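Local coordinates for formyltransferase PseJ (Anoxybacillus kamchatkensis G10, PDB 6EDK), which belongs to the formyl transferase family and holds the ligand 1YA in a pocket beside its mixed beta sheet, at residues Met25-Leu30 / Glu48-Gln53; Val66-Ser71 / Arg89-His94. All coordinates share one frame; numbering follows the deposited sequence.

Interaction 1. Residues Met25-Leu30 / Glu48-Gln53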
loop_
_atom_site.group_PDB
_atom_site.type_symbol
_atom_site.label_atom_id
_atom_site.label_comp_id
_atom_site.label_asym_id
_atom_site.label_seq_id
_atom_site.Cartn_x
_atom_site.Cartn_y
_atom_site.Cartn_z
ATOM N N MET A 25 -20.952 6.273 13.305
ATOM C CA MET A 25 -20.008 7.254 12.785
ATOM C C MET A 25 -18.683 7.128 13.530
ATOM O O MET A 25 -18.650 7.019 14.759
ATOM C CB MET A 25 -20.534 8.686 12.934
ATOM C CG MET A 25 -21.888 8.966 12.282
ATOM S SD MET A 25 -22.175 10.732 11.955
ATOM C CE MET A 25 -21.141 11.516 13.211
ATOM N N GLY A 26 -17.584 7.148 12.774
ATOM C CA GLY A 26 -16.276 6.895 13.325
ATOM C C GLY A 26 -15.288 7.991 12.971
ATOM O O GLY A 26 -15.615 8.977 12.298
ATOM N N LYS A 27 -14.076 7.807 13.473
ATOM C CA LYS A 27 -12.977 8.724 13.256
ATOM C C LYS A 27 -11.872 7.956 12.541
ATOM O O LYS A 27 -11.315 7.003 13.097
ATOM C CB LYS A 27 -12.486 9.293 14.591
ATOM C CG LYS A 27 -11.371 10.298 14.432
ATOM C CD LYS A 27 -11.041 11.076 15.734
ATOM C CE LYS A 27 -10.098 12.235 15.380
ATOM N NZ LYS A 27 -9.560 13.026 16.528
ATOM N N ILE A 28 -11.518 8.408 11.343
ATOM C CA ILE A 28 -10.501 7.716 10.527
ATOM C C ILE A 28 -9.263 8.555 10.425
ATOM O O ILE A 28 -9.339 9.747 10.125
ATOM C CB ILE A 28 -11.036 7.401 9.112
ATOM C CG1 ILE A 28 -12.310 6.573 9.215
ATOM C CG2 ILE A 28 -9.914 6.694 8.306
ATOM C CD1 ILE A 28 -13.068 6.504 7.897
ATOM N N LEU A 29 -8.134 7.949 10.681
ATOM C CA LEU A 29 -6.839 8.579 10.557
ATOM C C LEU A 29 -6.225 8.068 9.245
ATOM O O LEU A 29 -5.980 6.872 9.140
ATOM C CB LEU A 29 -5.914 8.196 11.699
ATOM C CG LEU A 29 -4.488 8.692 11.631
ATOM C CD1 LEU A 29 -4.447 10.232 11.545
ATOM C CD2 LEU A 29 -3.610 8.190 12.834
ATOM N N LEU A 30 -5.918 8.978 8.341
ATOM C CA LEU A 30 -5.248 8.666 7.071
ATOM C C LEU A 30 -3.792 9.023 7.199
ATOM O O LEU A 30 -3.455 10.196 7.409
ATOM C CB LEU A 30 -5.924 9.445 5.945
ATOM C CG LEU A 30 -5.366 9.413 4.536
ATOM C CD1 LEU A 30 -5.252 7.971 4.026
ATOM C CD2 LEU A 30 -6.335 10.265 3.674
ATOM N N GLU A 48 -15.585 11.109 10.228
ATOM C CA GLU A 48 -14.721 12.265 10.293
ATOM C C GLU A 48 -13.306 11.776 10.009
ATOM O O GLU A 48 -12.943 10.656 10.344
ATOM C CB GLU A 48 -14.841 13.011 11.628
ATOM C CG GLU A 48 -13.844 12.672 12.695
ATOM C CD GLU A 48 -13.982 13.600 13.931
ATOM O OE1 GLU A 48 -15.116 14.100 14.178
ATOM O OE2 GLU A 48 -12.959 13.829 14.637
ATOM N N VAL A 49 -12.554 12.598 9.342
ATOM C CA VAL A 49 -11.243 12.223 8.863
ATOM C C VAL A 49 -10.197 13.201 9.338
ATOM O O VAL A 49 -10.374 14.417 9.248
ATOM C CB VAL A 49 -11.215 12.142 7.298
ATOM C CG1 VAL A 49 -9.822 11.829 6.877
ATOM C CG2 VAL A 49 -12.257 11.131 6.827
ATOM N N THR A 50 -9.073 12.671 9.763
ATOM C CA THR A 50 -7.876 13.472 10.003
ATOM C C THR A 50 -6.742 12.823 9.261
ATOM O O THR A 50 -6.786 11.631 8.991
ATOM C CB THR A 50 -7.514 13.545 11.512
ATOM O OG1 THR A 50 -7.123 12.254 11.960
ATOM C CG2 THR A 50 -8.716 14.043 12.338
ATOM N N GLN A 51 -5.711 13.618 8.956
ATOM C CA GLN A 51 -4.571 13.169 8.176
ATOM C C GLN A 51 -3.303 13.504 8.915
ATOM O O GLN A 51 -3.217 14.533 9.585
ATOM C CB GLN A 51 -4.545 13.809 6.763
ATOM C CG GLN A 51 -3.253 13.536 5.934
ATOM C CD GLN A 51 -2.119 14.584 6.108
ATOM O OE1 GLN A 51 -2.346 15.688 6.624
ATOM N NE2 GLN A 51 -0.877 14.226 5.664
ATOM N N TYR A 52 -2.289 12.667 8.715
ATOM C CA TYR A 52 -0.982 12.865 9.337
ATOM C C TYR A 52 0.092 12.211 8.498
ATOM O O TYR A 52 -0.088 11.085 8.017
ATOM C CB TYR A 52 -0.990 12.241 10.735
ATOM C CG TYR A 52 0.102 12.767 11.646
ATOM C CD1 TYR A 52 0.094 14.108 12.041
ATOM C CD2 TYR A 52 1.080 11.936 12.127
ATOM C CE1 TYR A 52 1.067 14.588 12.878
ATOM C CE2 TYR A 52 2.080 12.408 12.966
ATOM C CZ TYR A 52 2.061 13.747 13.350
ATOM O OH TYR A 52 3.032 14.261 14.207
ATOM N N GLN A 53 1.245 12.867 8.368
ATOM C CA GLN A 53 2.304 12.244 7.595
ATOM C C GLN A 53 3.633 12.062 8.308
ATOM O O GLN A 53 4.560 11.531 7.696
ATOM C CB GLN A 53 2.542 13.015 6.288
ATOM C CG GLN A 53 2.636 14.496 6.405
ATOM C CD GLN A 53 3.068 15.106 5.077
ATOM O OE1 GLN A 53 2.668 14.626 4.010
ATOM N NE2 GLN A 53 3.905 16.152 5.135
#

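Interaction 2. Residues Val66-Ser71 / Arg89-His94. With 1YA (N-{4-[{[(6S)-2-amino-4-oxo-3,4,5,6,7,8-hexahydropteridin-6-yl]methyl}(formyl)amino]benzoyl}-L-glutamic acid), chain D.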
loop_
_atom_site.group_PDB
_atom_site.type_symbol
_atom_site.label_atom_id
_atom_site.label_comp_id
_atom_site.label_asym_id
_atom_site.label_seq_id
_atom_site.Cartn_x
_atom_site.Cartn_y
_atom_site.Cartn_z
ATOM N N VAL A 66 -9.350 7.502 17.750
ATOM C CA VAL A 66 -9.311 7.017 16.356
ATOM C C VAL A 66 -9.923 5.625 16.299
ATOM O O VAL A 66 -9.525 4.719 17.035
ATOM C CB VAL A 66 -7.864 7.010 15.841
ATOM C CG1 VAL A 66 -7.750 6.172 14.491
ATOM C CG2 VAL A 66 -7.405 8.394 15.648
ATOM N N ASP A 67 -10.857 5.442 15.375
ATOM C CA ASP A 67 -11.523 4.169 15.196
ATOM C C ASP A 67 -10.837 3.291 14.133
ATOM O O ASP A 67 -10.889 2.071 14.247
ATOM C CB ASP A 67 -12.959 4.370 14.758
ATOM C CG ASP A 67 -13.794 5.009 15.819
ATOM O OD1 ASP A 67 -13.654 4.579 16.967
ATOM O OD2 ASP A 67 -14.536 5.949 15.494
ATOM N N PHE A 68 -10.168 3.904 13.145
ATOM C CA PHE A 68 -9.643 3.143 11.997
ATOM C C PHE A 68 -8.491 3.915 11.400
ATOM O O PHE A 68 -8.547 5.144 11.359
ATOM C CB PHE A 68 -10.744 2.909 10.990
ATOM C CG PHE A 68 -10.551 1.654 10.159
ATOM C CD1 PHE A 68 -11.060 0.441 10.585
ATOM C CD2 PHE A 68 -9.871 1.713 8.957
ATOM C CE1 PHE A 68 -10.874 -0.713 9.828
ATOM C CE2 PHE A 68 -9.676 0.567 8.220
ATOM C CZ PHE A 68 -10.184 -0.648 8.659
ATOM N N ILE A 69 -7.416 3.211 11.030
ATOM C CA ILE A 69 -6.254 3.821 10.402
ATOM C C ILE A 69 -6.137 3.305 8.968
ATOM O O ILE A 69 -6.240 2.100 8.754
ATOM C CB ILE A 69 -4.955 3.495 11.157
ATOM C CG1 ILE A 69 -5.063 4.091 12.615
ATOM C CG2 ILE A 69 -3.794 4.018 10.429
ATOM C CD1 ILE A 69 -3.944 3.654 13.495
ATOM N N ILE A 70 -5.942 4.209 8.009
ATOM C CA ILE A 70 -5.646 3.831 6.617
ATOM C C ILE A 70 -4.298 4.433 6.263
ATOM O O ILE A 70 -4.124 5.655 6.277
ATOM C CB ILE A 70 -6.733 4.315 5.642
ATOM C CG1 ILE A 70 -8.077 3.718 5.971
ATOM C CG2 ILE A 70 -6.311 3.921 4.131
ATOM C CD1 ILE A 70 -9.233 4.415 5.264
ATOM N N SER A 71 -3.296 3.593 5.993
ATOM C CA SER A 71 -2.042 4.157 5.522
ATOM C C SER A 71 -1.910 3.924 4.012
ATOM O O SER A 71 -2.195 2.833 3.514
ATOM C CB SER A 71 -0.796 3.606 6.230
ATOM O OG SER A 71 -0.538 2.248 6.047
ATOM N N ARG A 89 -8.024 -2.966 12.847
ATOM C CA ARG A 89 -8.541 -1.635 12.630
ATOM C C ARG A 89 -7.544 -0.764 11.888
ATOM O O ARG A 89 -7.713 0.454 11.870
ATOM C CB ARG A 89 -8.919 -0.964 13.967
ATOM C CG ARG A 89 -9.998 -1.673 14.769
ATOM C CD ARG A 89 -10.435 -0.817 16.024
ATOM N NE ARG A 89 -9.370 -0.701 17.025
ATOM C CZ ARG A 89 -9.212 0.353 17.841
ATOM N NH1 ARG A 89 -10.045 1.387 17.765
ATOM N NH2 ARG A 89 -8.209 0.384 18.720
ATOM N N ALA A 90 -6.486 -1.356 11.322
ATOM C CA ALA A 90 -5.486 -0.588 10.589
ATOM C C ALA A 90 -5.098 -1.339 9.302
ATOM O O ALA A 90 -4.624 -2.474 9.381
ATOM C CB ALA A 90 -4.246 -0.380 11.403
ATOM N N ILE A 91 -5.229 -0.672 8.158
ATOM C CA ILE A 91 -4.939 -1.279 6.860
ATOM C C ILE A 91 -3.917 -0.438 6.120
ATOM O O ILE A 91 -3.793 0.742 6.367
ATOM C CB ILE A 91 -6.164 -1.452 5.996
ATOM C CG1 ILE A 91 -6.774 -0.132 5.516
ATOM C CG2 ILE A 91 -7.237 -2.303 6.642
ATOM C CD1 ILE A 91 -7.984 -0.275 4.740
ATOM N N ASN A 92 -3.257 -1.043 5.114
ATOM C CA ASN A 92 -2.258 -0.362 4.313
ATOM C C ASN A 92 -2.558 -0.731 2.837
ATOM O O ASN A 92 -3.038 -1.862 2.577
ATOM C CB ASN A 92 -0.861 -0.817 4.653
ATOM C CG ASN A 92 0.225 -0.101 3.850
ATOM O OD1 ASN A 92 0.329 1.112 3.870
ATOM N ND2 ASN A 92 1.069 -0.874 3.146
ATOM N N LEU A 93 -2.371 0.251 1.964
ATOM C CA LEU A 93 -2.500 0.137 0.491
ATOM C C LEU A 93 -1.113 0.087 -0.123
ATOM O O LEU A 93 -0.365 1.082 -0.120
ATOM C CB LEU A 93 -3.271 1.317 -0.099
ATOM C CG LEU A 93 -4.770 1.358 0.071
ATOM C CD1 LEU A 93 -5.279 1.109 1.478
ATOM C CD2 LEU A 93 -5.356 2.651 -0.448
ATOM N N HIS A 94 -0.746 -1.082 -0.697
ATOM C CA HIS A 94 0.598 -1.365 -1.177
ATOM C C HIS A 94 0.501 -1.786 -2.636
ATOM O O HIS A 94 -0.269 -2.681 -2.947
ATOM C CB HIS A 94 1.209 -2.517 -0.361
ATOM C CG HIS A 94 2.605 -2.842 -0.716
ATOM N ND1 HIS A 94 3.642 -1.968 -0.507
ATOM C CD2 HIS A 94 3.147 -3.947 -1.276
ATOM C CE1 HIS A 94 4.766 -2.504 -0.954
ATOM N NE2 HIS A 94 4.491 -3.708 -1.425
HETATM N N1 1YA D . 4.312 -0.080 9.429
HETATM C C2 1YA D . 4.117 -1.479 9.868
HETATM N NA2 1YA D . 4.424 -1.869 11.233
HETATM N N3 1YA D . 3.562 -2.552 8.963
HETATM C C4 1YA D . 3.249 -2.260 7.558
HETATM O O4 1YA D . 2.821 -3.170 6.877
HETATM C C4A 1YA D . 3.459 -0.851 7.117
HETATM N N5 1YA D . 3.108 -0.508 5.834
HETATM C C6 1YA D . 3.788 0.790 5.324
HETATM C C7 1YA D . 3.777 1.839 6.199
HETATM N N8 1YA D . 4.155 1.530 7.687
HETATM C C8A 1YA D . 3.965 0.262 8.070
HETATM C C9 1YA D . 5.231 0.358 4.975
HETATM N N10 1YA D . 6.019 1.436 4.348
HETATM C C11 1YA D . 10.063 1.908 5.509
HETATM C C12 1YA D . 9.192 2.968 5.695
HETATM C C13 1YA D . 7.857 2.820 5.332
HETATM C C14 1YA D . 7.435 1.625 4.777
HETATM C C15 1YA D . 8.314 0.574 4.584
HETATM C C16 1YA D . 9.640 0.720 4.953
HETATM C C17 1YA D . 11.562 2.033 5.881
HETATM N N 1YA D . 12.487 1.537 4.829
HETATM C CA 1YA D . 13.968 1.559 4.948
HETATM C CB 1YA D . 14.428 0.557 6.037
HETATM C CG 1YA D . 13.374 -0.520 6.342
HETATM C CD 1YA D . 13.965 -1.713 7.115
HETATM O OE1 1YA D . 13.292 -2.772 7.259
HETATM O OE2 1YA D . 15.122 -1.633 7.604
HETATM C CT 1YA D . 14.583 1.224 3.565
HETATM O O2 1YA D . 13.862 0.927 2.564
HETATM O O1 1YA D . 15.828 1.248 3.410
HETATM C C18 1YA D . 5.502 2.276 3.278
HETATM O O5 1YA D . 4.388 2.147 2.893
HETATM O O 1YA D . 11.911 2.507 6.902
#

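Interaction 1. Residues Met25-Leu30 / Glu48-Gln53
G26 to L30 and E48 to Y52 run side by side as a parallel ladder: the axes of strands 27-30 and 48-52 come within 4.7 Å and their directions differ by 23°. Five hydrogen bonds join them. E48 N donates to G26 O at 3.0 Å, and the carbonyl of E48 in turn accepts I28 N at 2.8 Å. The same alternation carries on through T50 N to I28 O, L30 N to T50 O and Y52 N to L30 O, so that I28, L30, E48 and T50 each use both their N-H and their carbonyl in the ladder.

On the face bearing K27, L29, E48 and T50 the side chains meet across the strands. The K27 chain is extended and lies obliquely over E48, its CE 3.4 Å from E48 OE2. K27 NZ is 4.0 Å from the same oxygen, a long salt bridge, so much of the contact is made by the methylenes. K27 CE also packs against T50 CG2 at 3.8 Å. In T50 the hydroxyl sits between the backbone N and the carbonyl carbon (chi1 67°), and L29 CD1 approaches OG1 to 3.4 Å. The same methyl also touches Y52 CB at 4.1 Å, an apolar contact.

The opposite face carries I28, L30, V49 and Q51. Helix 36-43 packs on much of it, with L30 resting on L38, V49 on L42 and E43, and Q51 on R39; the Q51 chain bends at chi2 (-90°), and its NE2 donates to G32 O. Two neighbouring parallel strands joined through a helix packed on one of their faces are the beta-alpha-beta unit, which here opens a Rossmann-like sheet with strand 48-52 at its edge.

Interaction 2. Residues Val66-Ser71 / Arg89-His94
I69 and A90 pair in a second beta-alpha-beta unit, in which helix 80-85 connects strand 68-71 to its parallel neighbour 90-94. I69 CB and A90 CB are 3.9 Å apart. I69 uses both backbone groups: its N donates to R89 O at 2.9 Å, and its O accepts I91 N. S71 continues the ladder: its N donates to I91 O, and its carbonyl accepts L93 N.

The tightly packed part lies on the face of I70 and I91. The F68 ring has R89 O 3.5 Å above one face, offset toward the rim, while I91 CD1 lies at its edge, in the ring plane. I91 CG1 stands between the backbone N and the carbonyl carbon (chi1 68°) and runs beside I70 CG1, pointing the same way. Helix 147-169 closes over this group, W166 meeting the F68 ring edge-to-face.

The looser side is at the start of the strands, where D67 is exposed. R89 CD passes D67 O at 3.4 Å; at the end of the side chain NH2 is hydrogen-bonded to R85 O, while NH1 stays near V66 O.

At the far end N92 belongs to the 1YA pocket. The side chain of L93, the next residue, crosses that of I70 at a slant, L93 CD1 lying 4.0 Å from I70 CG2.

Interactions 1 and 2 are successive beta-alpha-beta pairings in one mixed sheet, their centres about 9 Å apart. Interaction 1 closes before interaction 2 opens, yet the strand order is 48-52, 27-31, 68-71, 90-94: the chain adds 48-52 on one side of 27-31 and then returns to place 68-71 on the other. Strands 27-31 and 68-71 therefore form the seam, where K27 N probably bonds to D67 OD2 at 2.8 Å and I70 N to L29 O. Interaction 1 is partly buried at the edge of the sheet, whereas interaction 2 lies deeper and extends to the 1YA pocket.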